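Local coordinates for protein neuraminidase (Bacteroides thetaiotaomicron, PDB 5MUL) that probably acts as a beta-propeller glycoside hydrolase, likely a rhamnosidase, and binds beta-D-glucuronic acid, at residues Tyr201-Glu204 and Lys205-His209; Asp387-Leu390 and Trp391-Gln394; Ile250-Asn254 and Ala255-Cys259. All blocks are in the same frame, centred on the assembly; numbering follows the deposited sequence. Where two conformers were deposited one is given.

Contact 1: residues Tyr201-Glu204 and Lys205-His209; sequences YVDE and KGTIH. With BDP (beta-D-glucopyranuronic acid), chain B.
Asp203 OD1 is gripped by two backbone N-H groups that come from opposite faces of the carboxylate plane. Lys205 N donates to Asp203 OD1 at 2.9 Å, which makes an Asx turn. Thr207 N reaches the same oxygen at 3.0 Å. CG sits between the backbone N and the carbonyl carbon (chi1 74°), which turns the carboxylate back toward the N-H groups of the type I turn Asp203 to Gly206 and of Thr207 just after it. The other oxygen serves the histidine. His209 NE2 donates to Asp203 OD2 at 2.8 Å in a nearly straight bond (171°). OD2 lies in the ring plane, but the carboxylate is turned 61° against it. Water 1 links OD2 to Thr207 OG1. Tyr228 takes up the far nitrogen, His209 ND1. With an alanine in place of Asp203, the N-H groups of Lys205 and Thr207 and His209 NE2 would probably lose the carboxylate that accepts from them, and the turn would be less fixed. The turn closes the hairpin of strands 195-202 and 208-215. Glucuronic acid O2 donates to Asp203 O at 2.9 Å. The sugar thus meets the backbone carbonyl of Asp203, and the carboxylate, by bracing the turn, probably helps to hold that carbonyl in position.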
loop_
_atom_site.group_PDB
_atom_site.type_symbol
_atom_site.label_atom_id
_atom_site.label_comp_id
_atom_site.label_asym_id
_atom_site.label_seq_id
_atom_site.Cartn_x
_atom_site.Cartn_y
_atom_site.Cartn_z
ATOM N N TYR A 201 -4.308 2.282 -5.591
ATOM C CA TYR A 201 -5.001 0.986 -5.613
ATOM C C TYR A 201 -5.618 0.824 -6.958
ATOM O O TYR A 201 -6.216 1.784 -7.473
ATOM C CB TYR A 201 -6.099 0.996 -4.575
ATOM C CG TYR A 201 -6.776 -0.317 -4.359
ATOM C CD1 TYR A 201 -6.149 -1.302 -3.607
ATOM C CD2 TYR A 201 -8.038 -0.583 -4.876
ATOM C CE1 TYR A 201 -6.757 -2.522 -3.353
ATOM C CE2 TYR A 201 -8.663 -1.833 -4.640
ATOM C CZ TYR A 201 -7.989 -2.760 -3.891
ATOM O OH TYR A 201 -8.590 -3.986 -3.581
ATOM N N VAL A 202 -5.498 -0.351 -7.568
ATOM C CA VAL A 202 -6.168 -0.667 -8.819
ATOM C C VAL A 202 -7.382 -1.538 -8.452
ATOM O O VAL A 202 -7.244 -2.612 -7.830
ATOM C CB VAL A 202 -5.245 -1.333 -9.839
ATOM C CG1 VAL A 202 -6.009 -1.656 -11.121
ATOM C CG2 VAL A 202 -4.051 -0.447 -10.095
ATOM N N ASP A 203 -8.585 -1.064 -8.779
ATOM C CA ASP A 203 -9.802 -1.728 -8.372
ATOM C C ASP A 203 -10.119 -2.902 -9.280
ATOM O O ASP A 203 -9.410 -3.196 -10.246
ATOM C CB ASP A 203 -10.946 -0.719 -8.163
ATOM C CG ASP A 203 -11.532 -0.162 -9.421
ATOM O OD1 ASP A 203 -11.336 -0.715 -10.527
ATOM O OD2 ASP A 203 -12.219 0.887 -9.282
ATOM N N GLU A 204 -11.219 -3.582 -8.955
ATOM C CA GLU A 204 -11.596 -4.788 -9.644
ATOM C C GLU A 204 -12.079 -4.523 -11.064
ATOM O O GLU A 204 -12.183 -5.457 -11.871
ATOM C CB GLU A 204 -12.628 -5.549 -8.762
ATOM C CG GLU A 204 -11.990 -6.009 -7.413
ATOM C CD GLU A 204 -12.939 -6.349 -6.254
ATOM O OE1 GLU A 204 -13.999 -6.944 -6.563
ATOM O OE2 GLU A 204 -12.649 -6.072 -5.037
ATOM N N LYS A 205 -12.309 -3.257 -11.423
ATOM C CA LYS A 205 -12.663 -2.850 -12.775
ATOM C C LYS A 205 -11.478 -2.284 -13.544
ATOM O O LYS A 205 -11.621 -1.873 -14.699
ATOM C CB LYS A 205 -13.756 -1.771 -12.728
ATOM C CG LYS A 205 -15.093 -2.257 -12.185
ATOM C CD LYS A 205 -15.808 -3.117 -13.218
ATOM C CE LYS A 205 -17.256 -3.354 -12.855
ATOM N NZ LYS A 205 -17.827 -4.374 -13.762
ATOM N N GLY A 206 -10.296 -2.292 -12.931
ATOM C CA GLY A 206 -9.106 -1.803 -13.631
ATOM C C GLY A 206 -8.830 -0.314 -13.532
ATOM O O GLY A 206 -7.859 0.154 -14.128
ATOM N N THR A 207 -9.600 0.404 -12.723
ATOM C CA THR A 207 -9.369 1.829 -12.505
ATOM C C THR A 207 -8.256 2.005 -11.509
ATOM O O THR A 207 -8.213 1.335 -10.454
ATOM C CB THR A 207 -10.643 2.437 -11.952
ATOM O OG1 THR A 207 -11.664 2.259 -12.944
ATOM C CG2 THR A 207 -10.500 3.910 -11.605
ATOM N N ILE A 208 -7.354 2.936 -11.832
ATOM C CA ILE A 208 -6.251 3.297 -10.937
ATOM C C ILE A 208 -6.711 4.441 -10.044
ATOM O O ILE A 208 -7.060 5.514 -10.544
ATOM C CB ILE A 208 -4.990 3.749 -11.702
ATOM C CG1 ILE A 208 -4.521 2.733 -12.728
ATOM C CG2 ILE A 208 -3.855 4.070 -10.719
ATOM C CD1 ILE A 208 -3.545 3.274 -13.743
ATOM N N HIS A 209 -6.721 4.236 -8.745
ATOM C CA HIS A 209 -7.046 5.249 -7.751
ATOM C C HIS A 209 -5.771 5.751 -7.125
ATOM O O HIS A 209 -4.856 4.989 -6.863
ATOM C CB HIS A 209 -7.932 4.666 -6.644
ATOM C CG HIS A 209 -9.238 4.145 -7.141
ATOM N ND1 HIS A 209 -10.396 4.895 -7.100
ATOM C CD2 HIS A 209 -9.570 2.957 -7.703
ATOM C CE1 HIS A 209 -11.388 4.164 -7.599
ATOM N NE2 HIS A 209 -10.917 2.986 -7.966
HETATM C C1 BDP B . -6.931 -5.551 -12.494
HETATM C C2 BDP B . -7.397 -6.084 -11.147
HETATM C C3 BDP B . -6.541 -7.298 -10.790
HETATM C C4 BDP B . -6.510 -8.300 -11.954
HETATM C C5 BDP B . -6.040 -7.633 -13.229
HETATM C C6 BDP B . -5.992 -8.591 -14.387
HETATM O O2 BDP B . -7.258 -5.101 -10.107
HETATM O O3 BDP B . -7.033 -7.887 -9.592
HETATM O O4 BDP B . -5.622 -9.365 -11.625
HETATM O O5 BDP B . -6.970 -6.591 -13.501
HETATM O O6A BDP B . -7.067 -8.906 -14.944
HETATM O O1 BDP B . -7.812 -4.502 -12.896
HETATM O O6B BDP B . -4.885 -9.039 -14.751
HETATM O O HOH W 1 -13.762 2.158 -11.121
#

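Contact 2: residues Asp387-Leu390 and Trp391-Gln394; sequences DTEL and WKKQ. With BDP (beta-D-glucopyranuronic acid), chain B.
Glu389 and Lys392, three residues apart on the helix, both carry CG anti to the carbonyl carbon, beside the backbone N, and their side chains run side by side. Glu389 then bends at chi2 (-54°), while Lys392 stays extended to its tip. Glu389 OE2 uses its syn lone pair to receive Lys392 NZ at 2.8 Å, a salt bridge between residues one turn apart. Each group also holds the sugar. Glucuronic acid O3 donates to Glu389 OE1 at 2.7 Å, and Lys392 NZ donates to glucuronic acid O2 at 2.8 Å. Val202 O is a further acceptor for the ammonium, so three oxygens fix its place. Thr388 CG2 lies alongside Lys392 CE at 3.7 Å. On another side of the helix, Leu390 CD1 packs on the amide carbon Gln394 CD at 3.7 Å; Gln394 OE1 accepts from Lys396. Asp387 is the N-cap: its OD1 accepts from Leu390 N at 3.0 Å, and its OD2 is held by Thr47 and Gln52. The short helix 388-394 is wedged among propeller strands. Glu389 and Leu390 touch strand 45-48, Glu389 and Lys392 touch Pro148 of strand 144-148, and Thr388 and Trp391 rest on strand 335-339.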
loop_
_atom_site.group_PDB
_atom_site.type_symbol
_atom_site.label_atom_id
_atom_site.label_comp_id
_atom_site.label_asym_id
_atom_site.label_seq_id
_atom_site.Cartn_x
_atom_site.Cartn_y
_atom_site.Cartn_z
ATOM N N ASP A 387 -2.495 -9.218 1.437
ATOM C CA ASP A 387 -2.481 -9.735 0.086
ATOM C C ASP A 387 -3.652 -9.104 -0.648
ATOM O O ASP A 387 -4.807 -9.557 -0.583
ATOM C CB ASP A 387 -2.593 -11.267 0.148
ATOM C CG ASP A 387 -2.392 -11.934 -1.150
ATOM O OD1 ASP A 387 -2.677 -11.362 -2.223
ATOM O OD2 ASP A 387 -1.991 -13.122 -1.119
ATOM N N THR A 388 -3.351 -8.031 -1.365
ATOM C CA THR A 388 -4.346 -7.267 -2.093
ATOM C C THR A 388 -5.120 -8.149 -3.109
ATOM O O THR A 388 -6.347 -8.058 -3.256
ATOM C CB THR A 388 -3.626 -6.021 -2.716
ATOM O OG1 THR A 388 -3.132 -5.189 -1.646
ATOM C CG2 THR A 388 -4.519 -5.206 -3.596
ATOM N N GLU A 389 -4.407 -8.982 -3.861
ATOM C CA GLU A 389 -5.029 -9.745 -4.899
ATOM C C GLU A 389 -5.906 -10.858 -4.352
ATOM O O GLU A 389 -6.959 -11.161 -4.910
ATOM C CB GLU A 389 -3.973 -10.253 -5.876
ATOM C CG GLU A 389 -3.207 -9.103 -6.522
ATOM C CD GLU A 389 -4.164 -8.119 -7.176
ATOM O OE1 GLU A 389 -4.845 -8.553 -8.107
ATOM O OE2 GLU A 389 -4.227 -6.939 -6.727
ATOM N N LEU A 390 -5.461 -11.480 -3.255
ATOM C CA LEU A 390 -6.269 -12.507 -2.636
ATOM C C LEU A 390 -7.631 -11.951 -2.211
ATOM O O LEU A 390 -8.663 -12.630 -2.383
ATOM C CB LEU A 390 -5.530 -13.135 -1.467
ATOM C CG LEU A 390 -6.287 -14.302 -0.817
ATOM C CD1 LEU A 390 -6.474 -15.500 -1.744
ATOM C CD2 LEU A 390 -5.570 -14.694 0.455
ATOM N N TRP A 391 -7.678 -10.734 -1.664
ATOM C CA TRP A 391 -8.955 -10.122 -1.303
ATOM C C TRP A 391 -9.810 -9.858 -2.527
ATOM O O TRP A 391 -10.996 -10.224 -2.579
ATOM C CB TRP A 391 -8.769 -8.801 -0.544
ATOM C CG TRP A 391 -10.098 -8.233 -0.158
ATOM C CD1 TRP A 391 -10.767 -7.219 -0.779
ATOM C CD2 TRP A 391 -10.970 -8.729 0.865
ATOM N NE1 TRP A 391 -11.980 -7.021 -0.159
ATOM C CE2 TRP A 391 -12.145 -7.958 0.818
ATOM C CE3 TRP A 391 -10.874 -9.773 1.808
ATOM C CZ2 TRP A 391 -13.172 -8.141 1.725
ATOM C CZ3 TRP A 391 -11.893 -9.953 2.710
ATOM C CH2 TRP A 391 -13.042 -9.164 2.643
ATOM N N LYS A 392 -9.211 -9.300 -3.571
ATOM C CA LYS A 392 -10.017 -9.020 -4.772
ATOM C C LYS A 392 -10.591 -10.274 -5.411
ATOM O O LYS A 392 -11.723 -10.262 -5.891
ATOM C CB LYS A 392 -9.180 -8.365 -5.830
ATOM C CG LYS A 392 -8.734 -6.985 -5.491
ATOM C CD LYS A 392 -7.752 -6.611 -6.583
ATOM C CE LYS A 392 -7.074 -5.332 -6.320
ATOM N NZ LYS A 392 -6.174 -5.047 -7.496
ATOM N N LYS A 393 -9.788 -11.335 -5.473
ATOM C CA LYS A 393 -10.169 -12.549 -6.208
ATOM C C LYS A 393 -10.992 -13.505 -5.385
ATOM O O LYS A 393 -11.870 -14.168 -5.952
ATOM C CB LYS A 393 -8.936 -13.283 -6.757
ATOM C CG LYS A 393 -8.164 -12.533 -7.828
ATOM C CD LYS A 393 -8.994 -12.190 -9.060
ATOM C CE LYS A 393 -8.115 -11.582 -10.157
ATOM N NZ LYS A 393 -8.815 -11.562 -11.471
ATOM N N GLN A 394 -10.728 -13.615 -4.081
ATOM C CA GLN A 394 -11.350 -14.660 -3.236
ATOM C C GLN A 394 -12.026 -14.146 -1.971
ATOM O O GLN A 394 -12.600 -14.919 -1.195
ATOM C CB GLN A 394 -10.291 -15.710 -2.869
ATOM C CG GLN A 394 -9.593 -16.351 -4.067
ATOM C CD GLN A 394 -8.819 -17.621 -3.759
ATOM O OE1 GLN A 394 -9.170 -18.374 -2.861
ATOM N NE2 GLN A 394 -7.755 -17.854 -4.514
HETATM C C1 BDP B . -6.931 -5.551 -12.494
HETATM C C2 BDP B . -7.397 -6.084 -11.147
HETATM C C3 BDP B . -6.541 -7.298 -10.790
HETATM C C4 BDP B . -6.510 -8.300 -11.954
HETATM C C5 BDP B . -6.040 -7.633 -13.229
HETATM C C6 BDP B . -5.992 -8.591 -14.387
HETATM O O2 BDP B . -7.258 -5.101 -10.107
HETATM O O3 BDP B . -7.033 -7.887 -9.592
HETATM O O4 BDP B . -5.622 -9.365 -11.625
HETATM O O5 BDP B . -6.970 -6.591 -13.501
HETATM O O6A BDP B . -7.067 -8.906 -14.944
HETATM O O1 BDP B . -7.812 -4.502 -12.896
HETATM O O6B BDP B . -4.885 -9.039 -14.751
#

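Contact 3: residues Ile250-Asn254 and Ala255-Cys259; sequences ITASN and AEYAC
The Tyr257 ring meets Ala252 at its edge, with Ala252 O lying in the ring plane. Water 2 also lies at the edge and in plane, and Arg260 makes a cation-pi contact with the ring. The hydroxyl carries the bond: Tyr257 OH donates to Ala252 O at 2.7 Å. It approaches in the carbonyl plane, on a lone pair, with a C=O...O angle of 119°. Tyr257 CG is anti to the carbonyl carbon (chi1 -75°), which brings the hydroxyl end of the ring to the loop that precedes it. The methyl Ala252 CB lies 3.7 Å from Tyr257 OH. Trp214 NE1 is a second hydrogen-bond partner of this hydroxyl.

The residues form the loop that leads into strand 256-259, an outermost strand of a four-stranded antiparallel sheet, which is a blade of the beta-propeller. Ala258 and Cys259 both face Leu226 in a classic beta bulge, and the chain turns a corner there.

The loop is drawn tight by a second flat group, the amide of Asn254. Thr251 N donates to Asn254 OD1 at 2.7 Å, in the carbonyl plane. Thr251 OG1 donates to the same Asn254 OD1 at 3.0 Å, but from above that plane. Asn254 ND2 goes to Pro249 O, so both ends of the amide are used and its rotation is fixed.

Across the turn, Ala255 N makes a weak bond to Thr251 O at 3.0 Å, bent to 133°. Water 2 donates both to Ser253 O and to Ala255 O, each at 2.7 Å, and so bridges the two carbonyls. On the apolar side, Ile250 CG2 packs on Ala255 CB at 3.7 Å. Ile250 and Ala255 both rest on Trp212 of strand 208-215.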
loop_
_atom_site.group_PDB
_atom_site.type_symbol
_atom_site.label_atom_id
_atom_site.label_comp_id
_atom_site.label_asym_id
_atom_site.label_seq_id
_atom_site.Cartn_x
_atom_site.Cartn_y
_atom_site.Cartn_z
ATOM N N ILE A 250 -1.076 17.712 -11.608
ATOM C CA ILE A 250 -1.963 18.040 -10.534
ATOM C C ILE A 250 -1.135 18.766 -9.466
ATOM O O ILE A 250 -0.145 18.240 -8.910
ATOM C CB ILE A 250 -2.663 16.790 -9.928
ATOM C CG1 ILE A 250 -3.306 15.932 -11.025
ATOM C CG2 ILE A 250 -3.648 17.253 -8.874
ATOM C CD1 ILE A 250 -3.897 14.623 -10.534
ATOM N N THR A 251 -1.530 19.999 -9.176
ATOM C CA THR A 251 -0.882 20.837 -8.168
ATOM C C THR A 251 -1.819 21.080 -7.012
ATOM O O THR A 251 -2.968 20.652 -7.009
ATOM C CB THR A 251 -0.496 22.212 -8.767
ATOM O OG1 THR A 251 -1.711 22.914 -9.013
ATOM C CG2 THR A 251 0.292 22.094 -10.039
ATOM N N ALA A 252 -1.340 21.799 -5.996
ATOM C CA ALA A 252 -2.183 22.132 -4.886
ATOM C C ALA A 252 -3.397 23.000 -5.283
ATOM O O ALA A 252 -4.445 22.947 -4.630
ATOM C CB ALA A 252 -1.388 22.811 -3.778
ATOM N N SER A 253 -3.265 23.778 -6.363
ATOM C CA SER A 253 -4.358 24.634 -6.838
ATOM C C SER A 253 -5.502 23.856 -7.496
ATOM O O SER A 253 -6.678 24.111 -7.225
ATOM C CB SER A 253 -3.808 25.689 -7.801
ATOM O OG SER A 253 -2.801 26.436 -7.145
ATOM N N ASN A 254 -5.160 22.887 -8.361
ATOM C CA ASN A 254 -6.195 22.173 -9.151
ATOM C C ASN A 254 -6.614 20.813 -8.580
ATOM O O ASN A 254 -7.540 20.230 -9.091
ATOM C CB ASN A 254 -5.848 22.065 -10.664
ATOM C CG ASN A 254 -4.644 21.176 -10.954
ATOM O OD1 ASN A 254 -3.794 21.030 -10.103
ATOM N ND2 ASN A 254 -4.576 20.575 -12.153
ATOM N N ALA A 255 -5.935 20.347 -7.529
ATOM C CA ALA A 255 -6.247 19.029 -6.946
ATOM C C ALA A 255 -7.634 18.986 -6.390
ATOM O O ALA A 255 -8.138 19.964 -5.840
ATOM C CB ALA A 255 -5.280 18.708 -5.850
ATOM N N GLU A 256 -8.259 17.806 -6.466
ATOM C CA GLU A 256 -9.450 17.503 -5.713
ATOM C C GLU A 256 -9.070 17.230 -4.272
ATOM O O GLU A 256 -8.215 16.374 -3.994
ATOM C CB GLU A 256 -10.217 16.298 -6.286
ATOM C CG GLU A 256 -11.480 16.013 -5.503
ATOM C CD GLU A 256 -12.273 14.840 -6.009
ATOM O OE1 GLU A 256 -11.747 14.036 -6.811
ATOM O OE2 GLU A 256 -13.449 14.721 -5.586
ATOM N N TYR A 257 -9.715 17.911 -3.346
ATOM C CA TYR A 257 -9.486 17.721 -1.944
ATOM C C TYR A 257 -10.558 16.784 -1.406
ATOM O O TYR A 257 -11.730 17.148 -1.316
ATOM C CB TYR A 257 -9.451 19.081 -1.200
ATOM C CG TYR A 257 -8.167 19.753 -1.500
ATOM C CD1 TYR A 257 -7.992 20.481 -2.669
ATOM C CD2 TYR A 257 -7.093 19.643 -0.631
ATOM C CE1 TYR A 257 -6.784 21.046 -2.984
ATOM C CE2 TYR A 257 -5.853 20.206 -0.924
ATOM C CZ TYR A 257 -5.703 20.909 -2.115
ATOM O OH TYR A 257 -4.491 21.462 -2.407
ATOM N N ALA A 258 -10.183 15.558 -1.053
ATOM C CA ALA A 258 -11.087 14.620 -0.377
ATOM C C ALA A 258 -11.373 15.111 1.022
ATOM O O ALA A 258 -12.501 14.975 1.529
ATOM C CB ALA A 258 -10.466 13.234 -0.346
ATOM N N CYS A 259 -10.353 15.673 1.669
ATOM C CA CYS A 259 -10.512 16.257 2.989
ATOM C C CYS A 259 -9.499 17.385 3.176
ATOM O O CYS A 259 -8.333 17.228 2.822
ATOM C CB CYS A 259 -10.315 15.150 4.032
ATOM S SG CYS A 259 -11.025 15.421 5.672
HETATM O O HOH W 2 -8.515 22.599 -5.889
#

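Contacts 1 and 2 are buried and lie at the glucuronic acid pocket. They meet through Lys392, which also makes a cation-pi contact with the Tyr201 ring. Contact 1 is a hairpin turn held by a carboxylate and backbone N-H groups. Contact 2 is a capped helix turn with backbone bonds, and a salt bridge on its pocket side. Contact 3 is only partly buried and touches neither of the others; its centre lies about 21 Å from the centre of the chain. It shares the four-stranded sheet with contact 1: contact 1 joins two strands of that sheet, and contact 3 enters its other outermost strand. The bonds between its two segments are made by neutral groups, with a water bridging two carbonyls.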